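PDB 1NC7: sensory rhodopsin transducer from Thermotoga maritima, which is of unknown function but binds magnesium ions and belongs to the family of the Anabaena sensory rhodopsin transducer. Local coordinates for residues 86-90 / 91-95. Residues are numbered along the deposited sequence; the frame is centred on the assembly and turned at random.
Sequences LHLRL and DKLGI
The guanidinium of Arg89 has Lys92 over one face, with CE about 4.0 Å above the plane near its centre, while at its edge stands the carboxylate of Asp91. That edge is a side-on, two-pronged salt bridge: Arg89 NE gives its hydrogen to Asp91 OD1 at 2.7 Å, and Arg89 NH2 gives one to Asp91 OD2 at 2.9 Å. Both bonds are fairly straight, both reach the syn side of their oxygen, and the two planes are 16° apart, so the groups meet edge to edge, nearly coplanar, with the donors tilted somewhat out of the carboxylate plane. Bends at chi2 and chi3 bring the Arg89 guanidinium alongside the Asp91 carboxylate, and Asp91 brings its carboxylate round with CG set between backbone N and carbonyl carbon (chi1 59°). The extended Lys92 runs past Arg89 CB on its way over the guanidinium; its NZ ends 4.5 Å from Arg89 NH1, a like-charge proximity that the Asp91 carboxylate probably tempers.

All this happens where strand 84-89, one of the two outermost strands of the large antiparallel sheet within this chain, ends in a type I beta turn on the way to strand 101-107. Leu90 and Asp91 are its corners, and the weak bond from Lys92 N to Arg89 O closes it. One residue on, a water bridges the chain, donating to Leu90 O at 2.6 Å and accepting from Leu93 N and Ile95 N, which ties three backbone groups together.

On the apolar side, Leu90 CD2 meets Leu93 CD1 at 3.9 Å, and Leu88 CD2 approaches that same methyl more loosely. Leu90, Leu93 and Ile95 all pack on Phe66 of strand 60-68, whereas Arg89 and Asp91 both rest against His47 and Val45.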
loop_
_atom_site.group_PDB
_atom_site.type_symbol
_atom_site.label_atom_id
_atom_site.label_comp_id
_atom_site.label_asym_id
_atom_site.label_seq_id
_atom_site.Cartn_x
_atom_site.Cartn_y
_atom_site.Cartn_z
ATOM N N LEU D 86 -7.770 -10.119 -13.900
ATOM C CA LEU D 86 -9.105 -9.550 -13.972
ATOM C C LEU D 86 -9.134 -8.258 -13.171
ATOM O O LEU D 86 -8.908 -8.266 -11.963
ATOM C CB LEU D 86 -10.159 -10.512 -13.411
ATOM C CG LEU D 86 -11.576 -9.923 -13.380
ATOM C CD1 LEU D 86 -12.048 -9.636 -14.798
ATOM C CD2 LEU D 86 -12.528 -10.889 -12.688
ATOM N N HIS D 87 -9.374 -7.142 -13.848
ATOM C CA HIS D 87 -9.469 -5.859 -13.158
ATOM C C HIS D 87 -10.961 -5.556 -13.107
ATOM O O HIS D 87 -11.530 -5.010 -14.051
ATOM C CB HIS D 87 -8.721 -4.752 -13.917
ATOM C CG HIS D 87 -7.228 -4.886 -13.877
ATOM N ND1 HIS D 87 -6.386 -3.794 -13.872
ATOM C CD2 HIS D 87 -6.426 -5.978 -13.873
ATOM C CE1 HIS D 87 -5.130 -4.207 -13.866
ATOM N NE2 HIS D 87 -5.127 -5.528 -13.866
ATOM N N LEU D 88 -11.592 -5.929 -11.998
ATOM C CA LEU D 88 -13.029 -5.739 -11.837
ATOM C C LEU D 88 -13.426 -4.317 -11.456
ATOM O O LEU D 88 -13.024 -3.807 -10.408
ATOM C CB LEU D 88 -13.560 -6.715 -10.786
ATOM C CG LEU D 88 -15.069 -6.695 -10.538
ATOM C CD1 LEU D 88 -15.802 -7.170 -11.786
ATOM C CD2 LEU D 88 -15.394 -7.590 -9.355
ATOM N N ARG D 89 -14.219 -3.685 -12.318
ATOM C CA ARG D 89 -14.694 -2.323 -12.080
ATOM C C ARG D 89 -15.858 -2.362 -11.099
ATOM O O ARG D 89 -16.966 -2.771 -11.444
ATOM C CB ARG D 89 -15.129 -1.684 -13.401
ATOM C CG ARG D 89 -13.967 -1.248 -14.281
ATOM C CD ARG D 89 -13.305 -0.006 -13.701
ATOM N NE ARG D 89 -14.186 1.157 -13.784
ATOM C CZ ARG D 89 -14.133 2.071 -14.747
ATOM N NH1 ARG D 89 -13.233 1.970 -15.717
ATOM N NH2 ARG D 89 -14.990 3.085 -14.747
ATOM N N LEU D 90 -15.597 -1.925 -9.872
ATOM C CA LEU D 90 -16.605 -1.939 -8.820
ATOM C C LEU D 90 -17.712 -0.905 -8.987
ATOM O O LEU D 90 -18.759 -1.010 -8.349
ATOM C CB LEU D 90 -15.929 -1.767 -7.457
ATOM C CG LEU D 90 -14.838 -2.797 -7.137
ATOM C CD1 LEU D 90 -14.327 -2.579 -5.722
ATOM C CD2 LEU D 90 -15.388 -4.206 -7.279
ATOM N N ASP D 91 -17.481 0.088 -9.840
ATOM C CA ASP D 91 -18.473 1.133 -10.091
ATOM C C ASP D 91 -19.561 0.672 -11.060
ATOM O O ASP D 91 -20.512 1.406 -11.328
ATOM C CB ASP D 91 -17.792 2.385 -10.656
ATOM C CG ASP D 91 -17.056 2.114 -11.954
ATOM O OD1 ASP D 91 -16.263 1.151 -11.998
ATOM O OD2 ASP D 91 -17.260 2.867 -12.929
ATOM N N LYS D 92 -19.419 -0.542 -11.580
ATOM C CA LYS D 92 -20.392 -1.085 -12.525
ATOM C C LYS D 92 -21.182 -2.247 -11.931
ATOM O O LYS D 92 -21.693 -3.095 -12.665
ATOM C CB LYS D 92 -19.672 -1.554 -13.792
ATOM C CG LYS D 92 -18.855 -0.467 -14.474
ATOM C CD LYS D 92 -18.128 -1.010 -15.692
ATOM C CE LYS D 92 -17.324 0.075 -16.388
ATOM N NZ LYS D 92 -16.587 -0.457 -17.567
ATOM N N LEU D 93 -21.298 -2.274 -10.606
ATOM C CA LEU D 93 -22.005 -3.356 -9.925
ATOM C C LEU D 93 -23.288 -2.941 -9.208
ATOM O O LEU D 93 -23.879 -3.741 -8.483
ATOM C CB LEU D 93 -21.071 -4.029 -8.915
ATOM C CG LEU D 93 -19.766 -4.630 -9.444
ATOM C CD1 LEU D 93 -18.977 -5.225 -8.286
ATOM C CD2 LEU D 93 -20.070 -5.692 -10.486
ATOM N N GLY D 94 -23.720 -1.699 -9.401
ATOM C CA GLY D 94 -24.938 -1.250 -8.749
ATOM C C GLY D 94 -24.722 -0.784 -7.321
ATOM O O GLY D 94 -25.682 -0.505 -6.599
ATOM N N ILE D 95 -23.463 -0.709 -6.902
ATOM C CA ILE D 95 -23.145 -0.248 -5.554
ATOM C C ILE D 95 -23.374 1.259 -5.509
ATOM O O ILE D 95 -22.961 1.984 -6.414
ATOM C CB ILE D 95 -21.673 -0.530 -5.195
ATOM C CG1 ILE D 95 -21.404 -2.033 -5.244
ATOM C CG2 ILE D 95 -21.359 0.026 -3.808
ATOM C CD1 ILE D 95 -19.955 -2.396 -5.033
HETATM O O HOH W 1 -21.180 -0.171 -8.509
#